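Side-chain contacts in chitooligosaccharide oxidase (Gibberella zeae, PDB 6Y0R), which catalyses the selective oxidation of the C1 hydroxyl of chitooligosaccharides to lactones, reducing molecular oxygen to hydrogen peroxide with a bicovalently bound FAD: residues Leu428-Ser431 and Ile432-Ser435; Lys355-Val358 and Asn359-Thr363; Ala247-Gly250 and Leu251-Phe254. All blocks are in the same frame, centred on the assembly; numbering follows the deposited sequence.

Contact 1 (Leu428-Ser431 and Ile432-Ser435); sequences LRQS and ISSS
In Ser434, chi1 of 66° sets OG between its own backbone N and carbonyl carbon, folding the hydroxyl back along the chain to the carbonyl of Gln430. Ser431, with a similar chi1 of 71°, turns its OG back to Leu428 O, three residues earlier. Serine suits both positions: its side chain is just long enough to reach a carbonyl of the preceding turn. Ser434 OG donates to Gln430 O at 2.7 Å and Ser434 N to the same Gln430 O at 3.0 Å, the two arriving from opposite faces of the carbonyl plane. Arg429 O is also doubly used, taking Ser433 N at 2.9 Å in its plane and Ile432 N at 3.0 Å from well above that plane. The second of these is an i to i+3 bond, and it marks a tightening of the turn: Ile432 N stands 4.1 Å from Leu428 O, too far for the regular helical bond. Ser431 OG takes that carbonyl instead, at 2.6 Å from Leu428 O. Ser433 OG lies against the backbone, 3.4 Å from Gln430 CA. Outward, branched Ile432 fills an apolar site among Phe357, Leu344 and Phe405, while the bent chain of Arg429 leads its guanidinium to a long, weak ion pair with Asp449. Ser435 OG bonds to Glu353 on the neighbouring helix. Chemically, the two hydroxyls do different work as helix 420-433 tightens toward its C-terminal end: Ser431 gives Leu428 O a donor in place of the distant Ile432 amide, whereas Ser434 adds a second donor to a Gln430 O that already has its regular one.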
loop_
_atom_site.group_PDB
_atom_site.type_symbol
_atom_site.label_atom_id
_atom_site.label_comp_id
_atom_site.label_asym_id
_atom_site.label_seq_id
_atom_site.Cartn_x
_atom_site.Cartn_y
_atom_site.Cartn_z
ATOM N N LEU A 428 11.873 -13.574 -11.133
ATOM C CA LEU A 428 12.345 -12.156 -11.039
ATOM C C LEU A 428 12.730 -11.860 -9.591
ATOM O O LEU A 428 13.837 -11.333 -9.304
ATOM C CB LEU A 428 11.228 -11.216 -11.489
ATOM C CG LEU A 428 11.280 -10.632 -12.887
ATOM C CD1 LEU A 428 10.034 -9.767 -13.061
ATOM C CD2 LEU A 428 12.567 -9.823 -13.110
ATOM N N ARG A 429 11.833 -12.171 -8.658
ATOM C CA ARG A 429 12.087 -11.863 -7.241
ATOM C C ARG A 429 13.255 -12.704 -6.714
ATOM O O ARG A 429 14.143 -12.186 -6.032
ATOM C CB ARG A 429 10.816 -12.118 -6.432
ATOM C CG ARG A 429 11.024 -11.830 -4.959
ATOM C CD ARG A 429 9.754 -12.008 -4.171
ATOM N NE ARG A 429 9.626 -13.406 -3.813
ATOM C CZ ARG A 429 8.880 -14.278 -4.410
ATOM N NH1 ARG A 429 8.838 -15.537 -3.962
ATOM N NH2 ARG A 429 8.146 -13.888 -5.448
ATOM N N GLN A 430 13.233 -14.009 -6.984
ATOM C CA GLN A 430 14.237 -14.932 -6.413
ATOM C C GLN A 430 15.620 -14.694 -7.028
ATOM O O GLN A 430 16.575 -15.053 -6.331
ATOM C CB GLN A 430 13.794 -16.390 -6.581
ATOM C CG GLN A 430 12.703 -16.772 -5.603
ATOM C CD GLN A 430 12.336 -18.235 -5.700
ATOM O OE1 GLN A 430 12.564 -18.865 -6.726
ATOM N NE2 GLN A 430 11.758 -18.756 -4.623
ATOM N N SER A 431 15.719 -14.072 -8.208
ATOM C CA SER A 431 17.033 -13.671 -8.790
ATOM C C SER A 431 17.773 -12.794 -7.786
ATOM O O SER A 431 19.017 -12.759 -7.836
ATOM C CB SER A 431 16.922 -12.999 -10.123
ATOM O OG SER A 431 16.361 -11.688 -10.004
ATOM N N ILE A 432 17.038 -12.085 -6.917
ATOM C CA ILE A 432 17.617 -11.336 -5.774
ATOM C C ILE A 432 17.496 -12.146 -4.482
ATOM O O ILE A 432 18.508 -12.336 -3.800
ATOM C CB ILE A 432 16.949 -9.956 -5.652
ATOM C CG1 ILE A 432 17.116 -9.160 -6.947
ATOM C CG2 ILE A 432 17.504 -9.236 -4.435
ATOM C CD1 ILE A 432 16.346 -7.899 -6.980
ATOM N N SER A 433 16.305 -12.597 -4.087
ATOM C CA SER A 433 16.068 -12.970 -2.681
ATOM C C SER A 433 16.798 -14.280 -2.356
ATOM O O SER A 433 17.154 -14.443 -1.202
ATOM C CB SER A 433 14.601 -13.042 -2.322
ATOM O OG SER A 433 13.933 -13.997 -3.130
ATOM N N SER A 434 17.063 -15.135 -3.345
ATOM C CA SER A 434 17.655 -16.466 -3.047
ATOM C C SER A 434 19.115 -16.299 -2.596
ATOM O O SER A 434 19.680 -17.241 -2.010
ATOM C CB SER A 434 17.480 -17.422 -4.192
ATOM O OG SER A 434 18.218 -16.991 -5.316
ATOM N N SER A 435 19.718 -15.128 -2.793
ATOM C CA SER A 435 21.103 -14.848 -2.373
ATOM C C SER A 435 21.144 -14.099 -1.045
ATOM O O SER A 435 22.262 -13.842 -0.590
ATOM C CB SER A 435 21.827 -14.087 -3.440
ATOM O OG SER A 435 21.449 -12.729 -3.393
#

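Contact 2 (Lys355-Val358 and Asn359-Thr363)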
loop_
_atom_site.group_PDB
_atom_site.type_symbol
_atom_site.label_atom_id
_atom_site.label_comp_id
_atom_site.label_asym_id
_atom_site.label_seq_id
_atom_site.Cartn_x
_atom_site.Cartn_y
_atom_site.Cartn_z
ATOM N N LYS A 355 24.052 -8.168 -10.627
ATOM C CA LYS A 355 24.387 -8.950 -11.851
ATOM C C LYS A 355 23.444 -10.148 -12.029
ATOM O O LYS A 355 22.961 -10.329 -13.144
ATOM C CB LYS A 355 25.844 -9.426 -11.837
ATOM C CG LYS A 355 26.830 -8.338 -12.194
ATOM C CD LYS A 355 28.274 -8.846 -12.305
ATOM C CE LYS A 355 29.228 -7.687 -12.515
ATOM N NZ LYS A 355 30.634 -8.042 -12.204
ATOM N N SER A 356 23.108 -10.878 -10.958
ATOM C CA SER A 356 22.165 -12.028 -11.022
ATOM C C SER A 356 20.810 -11.544 -11.504
ATOM O O SER A 356 20.197 -12.144 -12.376
ATOM C CB SER A 356 22.003 -12.721 -9.702
ATOM O OG SER A 356 23.266 -13.164 -9.250
ATOM N N PHE A 357 20.332 -10.455 -10.893
ATOM C CA PHE A 357 19.052 -9.819 -11.251
ATOM C C PHE A 357 19.036 -9.423 -12.727
ATOM O O PHE A 357 18.109 -9.750 -13.469
ATOM C CB PHE A 357 18.841 -8.643 -10.298
ATOM C CG PHE A 357 17.655 -7.792 -10.612
ATOM C CD1 PHE A 357 16.382 -8.309 -10.583
ATOM C CD2 PHE A 357 17.807 -6.436 -10.850
ATOM C CE1 PHE A 357 15.285 -7.509 -10.867
ATOM C CE2 PHE A 357 16.712 -5.638 -11.124
ATOM C CZ PHE A 357 15.451 -6.184 -11.142
ATOM N N VAL A 358 20.033 -8.649 -13.165
ATOM C CA VAL A 358 20.111 -8.145 -14.562
ATOM C C VAL A 358 20.216 -9.354 -15.527
ATOM O O VAL A 358 19.593 -9.311 -16.581
ATOM C CB VAL A 358 21.300 -7.182 -14.702
ATOM C CG1 VAL A 358 21.594 -6.924 -16.160
ATOM C CG2 VAL A 358 21.079 -5.874 -13.939
ATOM N N ASN A 359 20.982 -10.386 -15.159
ATOM C CA ASN A 359 21.080 -11.650 -15.957
ATOM C C ASN A 359 19.681 -12.249 -16.179
ATOM O O ASN A 359 19.341 -12.580 -17.336
ATOM C CB ASN A 359 22.079 -12.607 -15.299
ATOM C CG ASN A 359 23.517 -12.139 -15.461
ATOM O OD1 ASN A 359 23.790 -11.120 -16.120
ATOM N ND2 ASN A 359 24.445 -12.883 -14.880
ATOM N N PHE A 360 18.842 -12.326 -15.141
ATOM C CA PHE A 360 17.460 -12.845 -15.248
ATOM C C PHE A 360 16.652 -11.910 -16.149
ATOM O O PHE A 360 15.949 -12.354 -17.073
ATOM C CB PHE A 360 16.811 -13.010 -13.873
ATOM C CG PHE A 360 15.450 -13.649 -13.943
ATOM C CD1 PHE A 360 14.334 -12.910 -14.324
ATOM C CD2 PHE A 360 15.297 -15.009 -13.717
ATOM C CE1 PHE A 360 13.086 -13.506 -14.431
ATOM C CE2 PHE A 360 14.047 -15.596 -13.804
ATOM C CZ PHE A 360 12.960 -14.853 -14.189
ATOM N N VAL A 361 16.750 -10.599 -15.908
ATOM C CA VAL A 361 15.965 -9.611 -16.688
ATOM C C VAL A 361 16.368 -9.687 -18.172
ATOM O O VAL A 361 15.475 -9.579 -19.018
ATOM C CB VAL A 361 16.185 -8.196 -16.133
ATOM C CG1 VAL A 361 15.702 -7.128 -17.092
ATOM C CG2 VAL A 361 15.509 -8.068 -14.778
ATOM N N SER A 362 17.661 -9.853 -18.446
ATOM C CA SER A 362 18.251 -9.814 -19.810
ATOM C C SER A 362 17.999 -11.106 -20.590
ATOM O O SER A 362 18.130 -11.043 -21.825
ATOM C CB SER A 362 19.734 -9.518 -19.739
ATOM O OG SER A 362 19.930 -8.273 -19.085
ATOM N N THR A 363 17.579 -12.181 -19.922
ATOM C CA THR A 363 17.404 -13.525 -20.534
ATOM C C THR A 363 15.930 -13.896 -20.414
ATOM O O THR A 363 15.207 -13.625 -21.372
ATOM C CB THR A 363 18.387 -14.545 -19.954
ATOM O OG1 THR A 363 18.240 -14.703 -18.544
ATOM C CG2 THR A 363 19.835 -14.161 -20.217
#
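Val358 and Ser362 meet through one carbonyl oxygen. Ser362 OG donates to Val358 O at 2.7 Å from above the carbonyl plane, and Ser362 N reaches Val358 O at the same 2.7 Å, lying closer to that plane. The hydroxyl, placed beside its own backbone N by chi1 of -59°, also rests 3.6 Å from Val358 CG1, so a small polar side chain both bonds and packs. One residue earlier on each side, Val361 CG2 sits over a face of the Phe357 ring in a CH-pi contact, 4.2 Å from the centroid and displaced toward the rim; beta-branching holds this methyl close to the backbone, where the ring can reach it. Thr363 OG1 then bonds to Asn359 O at 2.7 Å, within the wider pi-type turn at 361-363. Further out, Asn359 OD1 accepts from Gln244 NE2, a polar role suited to an exposed position. Neighbours pack against the apolar residues: Trp372 and Tyr276 meet Val361, and Leu374 touches Phe357. Helix 351-367 thus packs on the large antiparallel sheet, a helix-covered sheet consistent with the substrate-binding domain of this family of FAD-linked oxidases.

Contact 3 (Ala247-Gly250 and Leu251-Phe254); sequences APQG and LYDF
Gln249 and Asp253 form the polar side-chain link of this helical turn. Gln249 NE2 donates to Asp253 OD1 at 3.0 Å in a fairly straight bond, 163° at the hydrogen; the acceptor lies in the amide plane, but the amide comes from above the carboxylate plane. A bend at chi2 of 75° curls the glutamine along the helix, bringing Gln249 CG within 3.6 Å of Asp253 OD2. The amide also stands nearly perpendicular to the Tyr252 ring, with Gln249 NE2 3.7 Å from Tyr252 CD2. Backbone bonds of i to i+4 type run beneath: Leu251 N to Ala247 O at 2.8 Å, then Tyr252, Asp253 and Phe254 to the three carbonyls that follow. Leu251 CG also lies close to this backbone, 3.3 Å from Ala247 O. Pro248 fits the first turn, where its lack of an N-H costs no helical bond. Apolar packing takes another side. The branched end of Leu251 meets Phe354, Met376 and Met269; Phe254 reaches Met267, Ile378 and Val278. An i to i+4 glutamine-aspartate pair on one side and leucine and phenylalanine turned to a sheet on the other are the marks of an amphipathic helix, here at the start of helix 247-260.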
loop_
_atom_site.group_PDB
_atom_site.type_symbol
_atom_site.label_atom_id
_atom_site.label_comp_id
_atom_site.label_asym_id
_atom_site.label_seq_id
_atom_site.Cartn_x
_atom_site.Cartn_y
_atom_site.Cartn_z
ATOM N N ALA A 247 23.826 -2.217 -16.908
ATOM C CA ALA A 247 22.730 -2.150 -15.897
ATOM C C ALA A 247 23.218 -2.531 -14.501
ATOM O O ALA A 247 22.800 -1.902 -13.533
ATOM C CB ALA A 247 21.533 -2.979 -16.283
ATOM N N PRO A 248 24.023 -3.593 -14.280
ATOM C CA PRO A 248 24.407 -3.916 -12.904
ATOM C C PRO A 248 25.082 -2.768 -12.152
ATOM O O PRO A 248 24.714 -2.456 -11.074
ATOM C CB PRO A 248 25.320 -5.145 -13.055
ATOM C CG PRO A 248 24.857 -5.755 -14.360
ATOM C CD PRO A 248 24.525 -4.577 -15.262
ATOM N N GLN A 249 26.062 -2.105 -12.765
ATOM C CA GLN A 249 26.765 -1.012 -12.080
ATOM C C GLN A 249 25.848 0.202 -11.994
ATOM O O GLN A 249 25.949 0.879 -10.987
ATOM C CB GLN A 249 28.038 -0.584 -12.806
ATOM C CG GLN A 249 28.828 0.445 -12.018
ATOM C CD GLN A 249 29.562 -0.154 -10.857
ATOM O OE1 GLN A 249 30.280 -1.146 -11.001
ATOM N NE2 GLN A 249 29.376 0.426 -9.689
ATOM N N GLY A 250 24.978 0.426 -12.978
ATOM C CA GLY A 250 23.983 1.511 -12.923
ATOM C C GLY A 250 23.034 1.312 -11.736
ATOM O O GLY A 250 22.809 2.259 -10.949
ATOM N N LEU A 251 22.501 0.104 -11.538
ATOM C CA LEU A 251 21.592 -0.160 -10.376
ATOM C C LEU A 251 22.341 -0.022 -9.056
ATOM O O LEU A 251 21.826 0.590 -8.100
ATOM C CB LEU A 251 21.001 -1.568 -10.494
ATOM C CG LEU A 251 20.086 -1.798 -11.685
ATOM C CD1 LEU A 251 19.823 -3.287 -11.886
ATOM C CD2 LEU A 251 18.796 -1.032 -11.535
ATOM N N TYR A 252 23.583 -0.506 -9.023
ATOM C CA TYR A 252 24.394 -0.405 -7.801
ATOM C C TYR A 252 24.668 1.065 -7.493
ATOM O O TYR A 252 24.542 1.489 -6.361
ATOM C CB TYR A 252 25.687 -1.198 -7.944
ATOM C CG TYR A 252 26.516 -1.207 -6.681
ATOM C CD1 TYR A 252 26.207 -2.063 -5.644
ATOM C CD2 TYR A 252 27.611 -0.379 -6.529
ATOM C CE1 TYR A 252 26.969 -2.086 -4.489
ATOM C CE2 TYR A 252 28.358 -0.357 -5.368
ATOM C CZ TYR A 252 28.065 -1.254 -4.363
ATOM O OH TYR A 252 28.798 -1.260 -3.210
ATOM N N ASP A 253 24.995 1.860 -8.507
ATOM C CA ASP A 253 25.292 3.296 -8.318
ATOM C C ASP A 253 24.031 4.031 -7.883
ATOM O O ASP A 253 24.104 4.888 -6.997
ATOM C CB ASP A 253 25.829 3.935 -9.578
ATOM C CG ASP A 253 27.247 3.501 -9.920
ATOM O OD1 ASP A 253 27.958 2.980 -9.003
ATOM O OD2 ASP A 253 27.603 3.673 -11.103
ATOM N N PHE A 254 22.884 3.636 -8.429
ATOM C CA PHE A 254 21.582 4.187 -7.996
ATOM C C PHE A 254 21.390 3.923 -6.504
ATOM O O PHE A 254 21.055 4.813 -5.712
ATOM C CB PHE A 254 20.477 3.541 -8.837
ATOM C CG PHE A 254 19.066 4.012 -8.574
ATOM C CD1 PHE A 254 18.632 5.258 -8.977
ATOM C CD2 PHE A 254 18.172 3.179 -7.936
ATOM C CE1 PHE A 254 17.325 5.659 -8.739
ATOM C CE2 PHE A 254 16.858 3.577 -7.707
ATOM C CZ PHE A 254 16.441 4.831 -8.091
#

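How the contacts relate
The three contacts lie on three helices, with helix 351-367 in the middle: contact 2 touches both others, while contacts 1 and 3 have centres about 17 Å apart and nearest atoms about 8 Å apart. Phe360 passes from contact 2 to Leu428 of contact 1, and Val358 to Ala247, Pro248 and Leu251 of contact 3. All three helices pack on the same seven-stranded sheet. Contact 3, at a helix start, is the most buried, and its link joins two side chains; contacts 1 (C-terminal helix end) and 2 (mid-helix, at a pi-type turn), both partly buried, turn hydroxyls back to carbonyls, serine in contact 1, serine and threonine in contact 2. Contact 2 adds an aromatic face.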